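Local coordinates for protein pyruvate kinase (Toxoplasma gondii, PDB 3GG8) that probably catalyses the last step of glycolysis, transferring phosphate from phosphoenolpyruvate to ADP to give pyruvate and ATP, as a pyruvate kinase, at residues D234-I239 / D266-E271; I252-E257 / A270-I275. All blocks are in the same frame, centred on the assembly; numbering follows the deposited sequence.

Contact 1. Residues D234-I239 / D266-E271; sequences DDVRYI and DEILAE
Arg237 reaches across from helix 233-243 to Glu267 and Glu271, one turn apart on helix 265-271, with Val236 packed on the inner side. The two short segments run nearly parallel, 19° between their directions, with axes 9.0 Å apart, as two neighbouring helices of the barrel's outer layer.

The buried part rests on Val236, which points at the facing helix: its CG1 lies 3.8 Å from Glu271 CB and also touches that residue's carbonyl, while its CG2 makes a looser contact with Ile268 CG2 at 4.3 Å. Val236 and Ile268 both rest on strand 251-256.

Toward solvent the contact turns ionic. A bend in the Arg237 chain (chi3 -87°) swings the guanidinium out of the line of its methylenes, and all its partners sit at its edge. In one salt bridge NH1 donates to Glu271 OE2 at 2.8 Å, meeting OE2 on its anti side but tilted out of the carboxylate plane, the two flat groups turned 75° from each other. In a second, NH2 donates to Glu267 OE2, also at 2.8 Å, but comes from above that carboxylate. Glu267 gets there with an extended chain, whereas Glu271, whose backbone lies nearer Arg237, bends at chi2. Within its own helix Arg237 holds Asp234 side-on in a third, NE at 3.3 Å and NH2 at 3.0 Å from the same OD2.

One positive charge thus serves three carboxylates in a salt-bridge network of Asp234, Arg237, Glu267 and Glu271 that ties the two helices together. The guanidinium probably offsets the repulsion between Asp234 OD2 and Glu267 OE2, 5.4 Å apart.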
ATOM      1  N   ASP C 234      25.951 -16.489 -26.066  1.00 35.10           N
ATOM      2  CA  ASP C 234      27.135 -17.279 -26.446  1.00 35.57           C
ATOM      3  C   ASP C 234      28.376 -16.410 -26.657  1.00 35.44           C
ATOM      4  O   ASP C 234      29.508 -16.885 -26.500  1.00 35.64           O
ATOM      5  CB  ASP C 234      26.892 -18.071 -27.726  1.00 35.88           C
ATOM      6  CG  ASP C 234      25.975 -19.246 -27.516  1.00 37.64           C
ATOM      7  OD1 ASP C 234      25.173 -19.508 -28.433  1.00 39.74           O
ATOM      8  OD2 ASP C 234      26.043 -19.899 -26.445  1.00 40.36           O
ATOM      9  N   ASP C 235      28.168 -15.149 -27.030  1.00 34.96           N
ATOM     10  CA  ASP C 235      29.277 -14.212 -27.159  1.00 35.03           C
ATOM     11  C   ASP C 235      29.900 -13.964 -25.785  1.00 35.03           C
ATOM     12  O   ASP C 235      31.125 -13.942 -25.653  1.00 35.71           O
ATOM     13  CB  ASP C 235      28.813 -12.887 -27.779  1.00 34.75           C
ATOM     14  CG  ASP C 235      28.342 -13.031 -29.226  1.00 34.77           C
ATOM     15  OD1 ASP C 235      28.883 -13.869 -29.961  1.00 33.85           O
ATOM     16  OD2 ASP C 235      27.444 -12.268 -29.645  1.00 35.74           O
ATOM     17  N   VAL C 236      29.049 -13.802 -24.767  1.00 34.57           N
ATOM     18  CA  VAL C 236      29.499 -13.550 -23.392  1.00 33.66           C
ATOM     19  C   VAL C 236      30.192 -14.775 -22.781  1.00 33.86           C
ATOM     20  O   VAL C 236      31.240 -14.638 -22.159  1.00 32.91           O
ATOM     21  CB  VAL C 236      28.349 -13.113 -22.465  1.00 33.70           C
ATOM     22  CG1 VAL C 236      28.903 -12.714 -21.109  1.00 32.21           C
ATOM     23  CG2 VAL C 236      27.498 -11.953 -23.097  1.00 32.20           C
ATOM     24  N   ARG C 237      29.578 -15.952 -22.946  1.00 33.84           N
ATOM     25  CA  ARG C 237      30.164 -17.227 -22.501  1.00 34.03           C
ATOM     26  C   ARG C 237      31.531 -17.458 -23.146  1.00 34.03           C
ATOM     27  O   ARG C 237      32.452 -18.011 -22.522  1.00 34.35           O
ATOM     28  CB  ARG C 237      29.218 -18.412 -22.800  1.00 33.84           C
ATOM     29  CG  ARG C 237      27.952 -18.418 -21.943  1.00 34.07           C
ATOM     30  CD  ARG C 237      27.115 -19.684 -22.080  1.00 34.18           C
ATOM     31  NE  ARG C 237      26.160 -19.606 -23.185  1.00 37.30           N
ATOM     32  CZ  ARG C 237      24.954 -19.032 -23.126  1.00 36.99           C
ATOM     33  NH1 ARG C 237      24.512 -18.464 -22.013  1.00 36.45           N
ATOM     34  NH2 ARG C 237      24.181 -19.021 -24.195  1.00 37.24           N
ATOM     35  N   TYR C 238      31.650 -17.029 -24.396  1.00 33.96           N
ATOM     36  CA  TYR C 238      32.884 -17.165 -25.151  1.00 34.20           C
ATOM     37  C   TYR C 238      34.012 -16.333 -24.554  1.00 33.54           C
ATOM     38  O   TYR C 238      35.117 -16.845 -24.357  1.00 32.77           O
ATOM     39  CB  TYR C 238      32.665 -16.828 -26.637  1.00 35.02           C
ATOM     40  CG  TYR C 238      33.942 -16.909 -27.425  1.00 36.96           C
ATOM     41  CD1 TYR C 238      34.623 -18.119 -27.561  1.00 39.27           C
ATOM     42  CD2 TYR C 238      34.492 -15.774 -28.003  1.00 37.46           C
ATOM     43  CE1 TYR C 238      35.822 -18.192 -28.268  1.00 40.15           C
ATOM     44  CE2 TYR C 238      35.680 -15.834 -28.707  1.00 38.85           C
ATOM     45  CZ  TYR C 238      36.344 -17.034 -28.834  1.00 38.67           C
ATOM     46  OH  TYR C 238      37.528 -17.083 -29.535  1.00 39.14           O
ATOM     47  N   ILE C 239      33.727 -15.059 -24.246  1.00 32.84           N
ATOM     48  CA  ILE C 239      34.711 -14.209 -23.577  1.00 32.47           C
ATOM     49  C   ILE C 239      35.118 -14.750 -22.189  1.00 32.45           C
ATOM     50  O   ILE C 239      36.307 -14.746 -21.848  1.00 31.95           O
ATOM     51  CB  ILE C 239      34.256 -12.750 -23.460  1.00 32.42           C
ATOM     52  CG1 ILE C 239      33.942 -12.180 -24.844  1.00 32.26           C
ATOM     53  CG2 ILE C 239      35.349 -11.920 -22.764  1.00 32.22           C
ATOM     54  CD1 ILE C 239      32.907 -11.104 -24.849  1.00 30.41           C
ATOM     55  N   ASP C 266      17.860 -10.520 -22.308  1.00 35.03           N
ATOM     56  CA  ASP C 266      17.731 -11.143 -20.990  1.00 35.48           C
ATOM     57  C   ASP C 266      18.801 -12.208 -20.740  1.00 35.78           C
ATOM     58  O   ASP C 266      19.390 -12.258 -19.662  1.00 35.90           O
ATOM     59  CB  ASP C 266      16.322 -11.702 -20.789  1.00 35.98           C
ATOM     60  CG  ASP C 266      15.268 -10.598 -20.654  1.00 37.43           C
ATOM     61  OD1 ASP C 266      15.505  -9.601 -19.953  1.00 37.89           O
ATOM     62  OD2 ASP C 266      14.185 -10.725 -21.244  1.00 40.62           O
ATOM     63  N   GLU C 267      19.060 -13.039 -21.746  1.00 35.76           N
ATOM     64  CA  GLU C 267      20.099 -14.057 -21.658  1.00 36.48           C
ATOM     65  C   GLU C 267      21.500 -13.409 -21.659  1.00 35.70           C
ATOM     66  O   GLU C 267      22.401 -13.864 -20.940  1.00 36.36           O
ATOM     67  CB  GLU C 267      19.933 -15.079 -22.787  1.00 36.34           C
ATOM     68  CG  GLU C 267      20.715 -16.411 -22.617  1.00 38.94           C
ATOM     69  CD  GLU C 267      20.797 -17.241 -23.923  1.00 38.51           C
ATOM     70  OE1 GLU C 267      20.151 -16.852 -24.931  1.00 41.49           O
ATOM     71  OE2 GLU C 267      21.521 -18.266 -23.946  1.00 39.25           O
ATOM     72  N   ILE C 268      21.677 -12.344 -22.440  1.00 34.80           N
ATOM     73  CA  ILE C 268      22.920 -11.557 -22.401  1.00 34.24           C
ATOM     74  C   ILE C 268      23.157 -10.975 -20.992  1.00 34.20           C
ATOM     75  O   ILE C 268      24.217 -11.163 -20.407  1.00 33.96           O
ATOM     76  CB  ILE C 268      22.920 -10.436 -23.465  1.00 33.98           C
ATOM     77  CG1 ILE C 268      22.981 -11.024 -24.876  1.00 32.92           C
ATOM     78  CG2 ILE C 268      24.067  -9.443 -23.231  1.00 33.92           C
ATOM     79  CD1 ILE C 268      22.560 -10.030 -25.973  1.00 32.87           C
ATOM     80  N   LEU C 269      22.154 -10.301 -20.442  1.00 33.94           N
ATOM     81  CA  LEU C 269      22.265  -9.736 -19.109  1.00 34.48           C
ATOM     82  C   LEU C 269      22.599 -10.795 -18.055  1.00 35.33           C
ATOM     83  O   LEU C 269      23.428 -10.548 -17.180  1.00 35.89           O
ATOM     84  CB  LEU C 269      20.981  -9.009 -18.727  1.00 33.81           C
ATOM     85  CG  LEU C 269      20.857  -8.402 -17.329  1.00 33.62           C
ATOM     86  CD1 LEU C 269      22.019  -7.496 -16.951  1.00 32.50           C
ATOM     87  CD2 LEU C 269      19.514  -7.647 -17.229  1.00 34.04           C
ATOM     88  N   ALA C 270      21.943 -11.955 -18.132  1.00 35.54           N
ATOM     89  CA  ALA C 270      22.166 -13.031 -17.163  1.00 35.37           C
ATOM     90  C   ALA C 270      23.602 -13.521 -17.192  1.00 35.35           C
ATOM     91  O   ALA C 270      24.148 -13.865 -16.151  1.00 35.84           O
ATOM     92  CB  ALA C 270      21.197 -14.206 -17.399  1.00 34.99           C
ATOM     93  N   GLU C 271      24.213 -13.557 -18.375  1.00 35.31           N
ATOM     94  CA  GLU C 271      25.598 -14.033 -18.489  1.00 35.33           C
ATOM     95  C   GLU C 271      26.640 -12.975 -18.147  1.00 35.24           C
ATOM     96  O   GLU C 271      27.800 -13.295 -17.881  1.00 35.54           O
ATOM     97  CB  GLU C 271      25.874 -14.571 -19.898  1.00 35.40           C
ATOM     98  CG  GLU C 271      25.297 -15.948 -20.180  1.00 36.24           C
ATOM     99  CD  GLU C 271      25.867 -17.040 -19.290  1.00 38.15           C
ATOM    100  OE1 GLU C 271      26.810 -16.762 -18.524  1.00 39.17           O
ATOM    101  OE2 GLU C 271      25.363 -18.190 -19.352  1.00 40.49           O
TER

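Contact 2. Residues I252-E257 / A270-I275; sequences IIPKIE and AEADGI
The carboxylate of Asp273 meets Ile252 edge-on: OD2 turns its anti lone pair to Ile252 N, 2.8 Å away, in an almost straight bond (170° at the hydrogen). The Ile252 carbonyl is likewise used in its plane, where Ile252 O accepts from Asp273 N at 3.0 Å. Asp273 therefore takes both polar backbone groups of Ile252, one with its side chain and one with its main chain. The torsion that makes this possible puts CG beside the backbone N (chi1 -59°), which brings the carboxylate round to the same residue that its own N-H addresses.

Gly274 continues the turn alongside Ile253. Its carbonyl oxygen receives a CA-H...O contact from Ile253 CA at 3.4 Å, and Ile253 CD1 lies 3.5 Å from Gly274 CA, pressed onto bare backbone. The other branch, Ile253 CG2, lies 3.6 Å from Ile275 C. Pro254 fills the next position: its CD sits unusually close to Ala272 CB, 3.4 Å, and reaches Ile275 CD1 at 4.1 Å. Farther along, Ile256 CG1 meets Ile275 CG2 at 4.0 Å, the two side chains crossing at a slant. Apart from Asp273, which is partly exposed, the touching residues are buried.

The turn after helix 265-271 thus delivers the chain onto strand 275-278, completing a right-handed beta-alpha-beta crossover of the TIM barrel. Strand 251-256 lies between its parallel neighbours, with Ile253 bonded to Ile225 and Ala227 on strand 224-227 and Pro254 to Met276 on strand 275-278. Outside the barrel wall, Ile252 and Pro254 lean on helix 233-243, and Ile275 packs on Phe265 and Leu269 of helix 265-271.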
ATOM      1  N   ILE C 252      32.771  -8.630 -17.502  1.00 32.38           N
ATOM      2  CA  ILE C 252      32.336  -8.521 -18.894  1.00 31.44           C
ATOM      3  C   ILE C 252      31.130  -7.599 -19.037  1.00 31.77           C
ATOM      4  O   ILE C 252      30.112  -7.799 -18.371  1.00 31.36           O
ATOM      5  CB  ILE C 252      32.026  -9.927 -19.494  1.00 31.29           C
ATOM      6  CG1 ILE C 252      33.242 -10.847 -19.337  1.00 29.79           C
ATOM      7  CG2 ILE C 252      31.658  -9.841 -20.998  1.00 29.77           C
ATOM      8  CD1 ILE C 252      32.958 -12.286 -19.701  1.00 26.81           C
ATOM      9  N   ILE C 253      31.254  -6.594 -19.908  1.00 32.08           N
ATOM     10  CA  ILE C 253      30.198  -5.586 -20.113  1.00 32.58           C
ATOM     11  C   ILE C 253      29.776  -5.554 -21.587  1.00 32.31           C
ATOM     12  O   ILE C 253      30.315  -4.773 -22.367  1.00 33.36           O
ATOM     13  CB  ILE C 253      30.652  -4.155 -19.686  1.00 32.31           C
ATOM     14  CG1 ILE C 253      31.173  -4.118 -18.240  1.00 33.16           C
ATOM     15  CG2 ILE C 253      29.526  -3.124 -19.937  1.00 32.88           C
ATOM     16  CD1 ILE C 253      30.101  -4.401 -17.150  1.00 35.15           C
ATOM     17  N   PRO C 254      28.827  -6.419 -21.981  1.00 31.98           N
ATOM     18  CA  PRO C 254      28.379  -6.434 -23.369  1.00 31.66           C
ATOM     19  C   PRO C 254      27.779  -5.092 -23.794  1.00 32.05           C
ATOM     20  O   PRO C 254      27.071  -4.447 -23.007  1.00 31.16           O
ATOM     21  CB  PRO C 254      27.293  -7.519 -23.377  1.00 31.38           C
ATOM     22  CG  PRO C 254      27.592  -8.363 -22.214  1.00 31.32           C
ATOM     23  CD  PRO C 254      28.135  -7.441 -21.178  1.00 31.84           C
ATOM     24  N   LYS C 255      28.091  -4.685 -25.022  1.00 31.79           N
ATOM     25  CA  LYS C 255      27.523  -3.491 -25.625  1.00 32.49           C
ATOM     26  C   LYS C 255      26.331  -3.897 -26.506  1.00 32.33           C
ATOM     27  O   LYS C 255      26.450  -4.761 -27.389  1.00 31.56           O
ATOM     28  CB  LYS C 255      28.592  -2.740 -26.440  1.00 32.54           C
ATOM     29  CG  LYS C 255      29.652  -2.041 -25.580  1.00 33.54           C
ATOM     30  CD  LYS C 255      30.872  -1.561 -26.377  1.00 32.28           C
ATOM     31  CE  LYS C 255      30.524  -0.477 -27.353  1.00 33.08           C
ATOM     32  NZ  LYS C 255      31.794  -0.003 -27.989  1.00 33.69           N
ATOM     33  N   ILE C 256      25.175  -3.297 -26.232  1.00 32.02           N
ATOM     34  CA  ILE C 256      23.965  -3.628 -26.973  1.00 31.68           C
ATOM     35  C   ILE C 256      23.845  -2.561 -28.035  1.00 32.06           C
ATOM     36  O   ILE C 256      23.697  -1.377 -27.702  1.00 32.18           O
ATOM     37  CB  ILE C 256      22.686  -3.677 -26.083  1.00 31.45           C
ATOM     38  CG1 ILE C 256      22.874  -4.595 -24.859  1.00 31.14           C
ATOM     39  CG2 ILE C 256      21.419  -4.077 -26.917  1.00 30.67           C
ATOM     40  CD1 ILE C 256      23.165  -6.088 -25.148  1.00 29.81           C
ATOM     41  N   GLU C 257      23.939  -2.991 -29.299  1.00 32.16           N
ATOM     42  CA  GLU C 257      24.036  -2.091 -30.452  1.00 33.03           C
ATOM     43  C   GLU C 257      23.084  -2.400 -31.611  1.00 33.37           C
ATOM     44  O   GLU C 257      22.942  -1.568 -32.515  1.00 34.58           O
ATOM     45  CB  GLU C 257      25.458  -2.065 -31.008  1.00 32.98           C
ATOM     46  CG  GLU C 257      26.569  -2.022 -29.967  1.00 34.83           C
ATOM     47  CD  GLU C 257      27.884  -1.590 -30.553  1.00 35.70           C
ATOM     48  OE1 GLU C 257      28.926  -2.135 -30.167  1.00 36.85           O
ATOM     49  OE2 GLU C 257      27.885  -0.690 -31.406  1.00 38.93           O
ATOM     50  N   ALA C 270      21.943 -11.955 -18.132  1.00 35.54           N
ATOM     51  CA  ALA C 270      22.166 -13.031 -17.163  1.00 35.37           C
ATOM     52  C   ALA C 270      23.602 -13.521 -17.192  1.00 35.35           C
ATOM     53  O   ALA C 270      24.148 -13.865 -16.151  1.00 35.84           O
ATOM     54  CB  ALA C 270      21.197 -14.206 -17.399  1.00 34.99           C
ATOM     55  N   GLU C 271      24.213 -13.557 -18.375  1.00 35.31           N
ATOM     56  CA  GLU C 271      25.598 -14.033 -18.489  1.00 35.33           C
ATOM     57  C   GLU C 271      26.640 -12.975 -18.147  1.00 35.24           C
ATOM     58  O   GLU C 271      27.800 -13.295 -17.881  1.00 35.54           O
ATOM     59  CB  GLU C 271      25.874 -14.571 -19.898  1.00 35.40           C
ATOM     60  CG  GLU C 271      25.297 -15.948 -20.180  1.00 36.24           C
ATOM     61  CD  GLU C 271      25.867 -17.040 -19.290  1.00 38.15           C
ATOM     62  OE1 GLU C 271      26.810 -16.762 -18.524  1.00 39.17           O
ATOM     63  OE2 GLU C 271      25.363 -18.190 -19.352  1.00 40.49           O
ATOM     64  N   ALA C 272      26.226 -11.717 -18.164  1.00 35.35           N
ATOM     65  CA  ALA C 272      27.143 -10.590 -18.084  1.00 35.43           C
ATOM     66  C   ALA C 272      27.302 -10.072 -16.668  1.00 35.43           C
ATOM     67  O   ALA C 272      26.514 -10.411 -15.773  1.00 35.51           O
ATOM     68  CB  ALA C 272      26.645  -9.475 -18.964  1.00 35.31           C
ATOM     69  N   ASP C 273      28.317  -9.229 -16.481  1.00 34.52           N
ATOM     70  CA  ASP C 273      28.544  -8.559 -15.216  1.00 34.04           C
ATOM     71  C   ASP C 273      27.904  -7.156 -15.207  1.00 33.92           C
ATOM     72  O   ASP C 273      27.842  -6.488 -14.178  1.00 33.87           O
ATOM     73  CB  ASP C 273      30.043  -8.537 -14.913  1.00 33.75           C
ATOM     74  CG  ASP C 273      30.630  -9.944 -14.833  1.00 34.40           C
ATOM     75  OD1 ASP C 273      30.147 -10.742 -13.992  1.00 34.01           O
ATOM     76  OD2 ASP C 273      31.555 -10.272 -15.617  1.00 33.93           O
ATOM     77  N   GLY C 274      27.385  -6.742 -16.359  1.00 33.90           N
ATOM     78  CA  GLY C 274      26.771  -5.421 -16.518  1.00 33.91           C
ATOM     79  C   GLY C 274      26.604  -5.131 -17.994  1.00 33.77           C
ATOM     80  O   GLY C 274      27.049  -5.916 -18.832  1.00 33.73           O
ATOM     81  N   ILE C 275      25.966  -4.009 -18.308  1.00 33.58           N
ATOM     82  CA  ILE C 275      25.576  -3.683 -19.682  1.00 33.53           C
ATOM     83  C   ILE C 275      26.043  -2.274 -20.067  1.00 33.30           C
ATOM     84  O   ILE C 275      26.059  -1.364 -19.226  1.00 33.13           O
ATOM     85  CB  ILE C 275      24.006  -3.820 -19.877  1.00 33.75           C
ATOM     86  CG1 ILE C 275      23.539  -5.290 -19.791  1.00 33.50           C
ATOM     87  CG2 ILE C 275      23.497  -3.114 -21.172  1.00 32.26           C
ATOM     88  CD1 ILE C 275      24.234  -6.274 -20.769  1.00 35.24           C
TER

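How the contacts relate
Contacts 1 and 2 are successive layers of one side of the barrel, their centres 7 Å apart. They share Ala270 and Glu271, where helix 265-271 ends and the turn of contact 2 begins. Strand 251-256 backs the helix pair: Pro254 CG lies 3.7 Å from Val236 CG2, and Pro254 CB lies 3.8 Å from Ile268 CG2, so one proline touches both helices of contact 1. Ile252 CD1 adds a packing contact with Ile239 CG2 at 3.9 Å. Arg240 bridges the layers, bonding to Glu271 O and pairing weakly with Asp273. In pyruvate kinases the active site lies at the C-terminal ends of the barrel strands, toward which strand 251-256 runs.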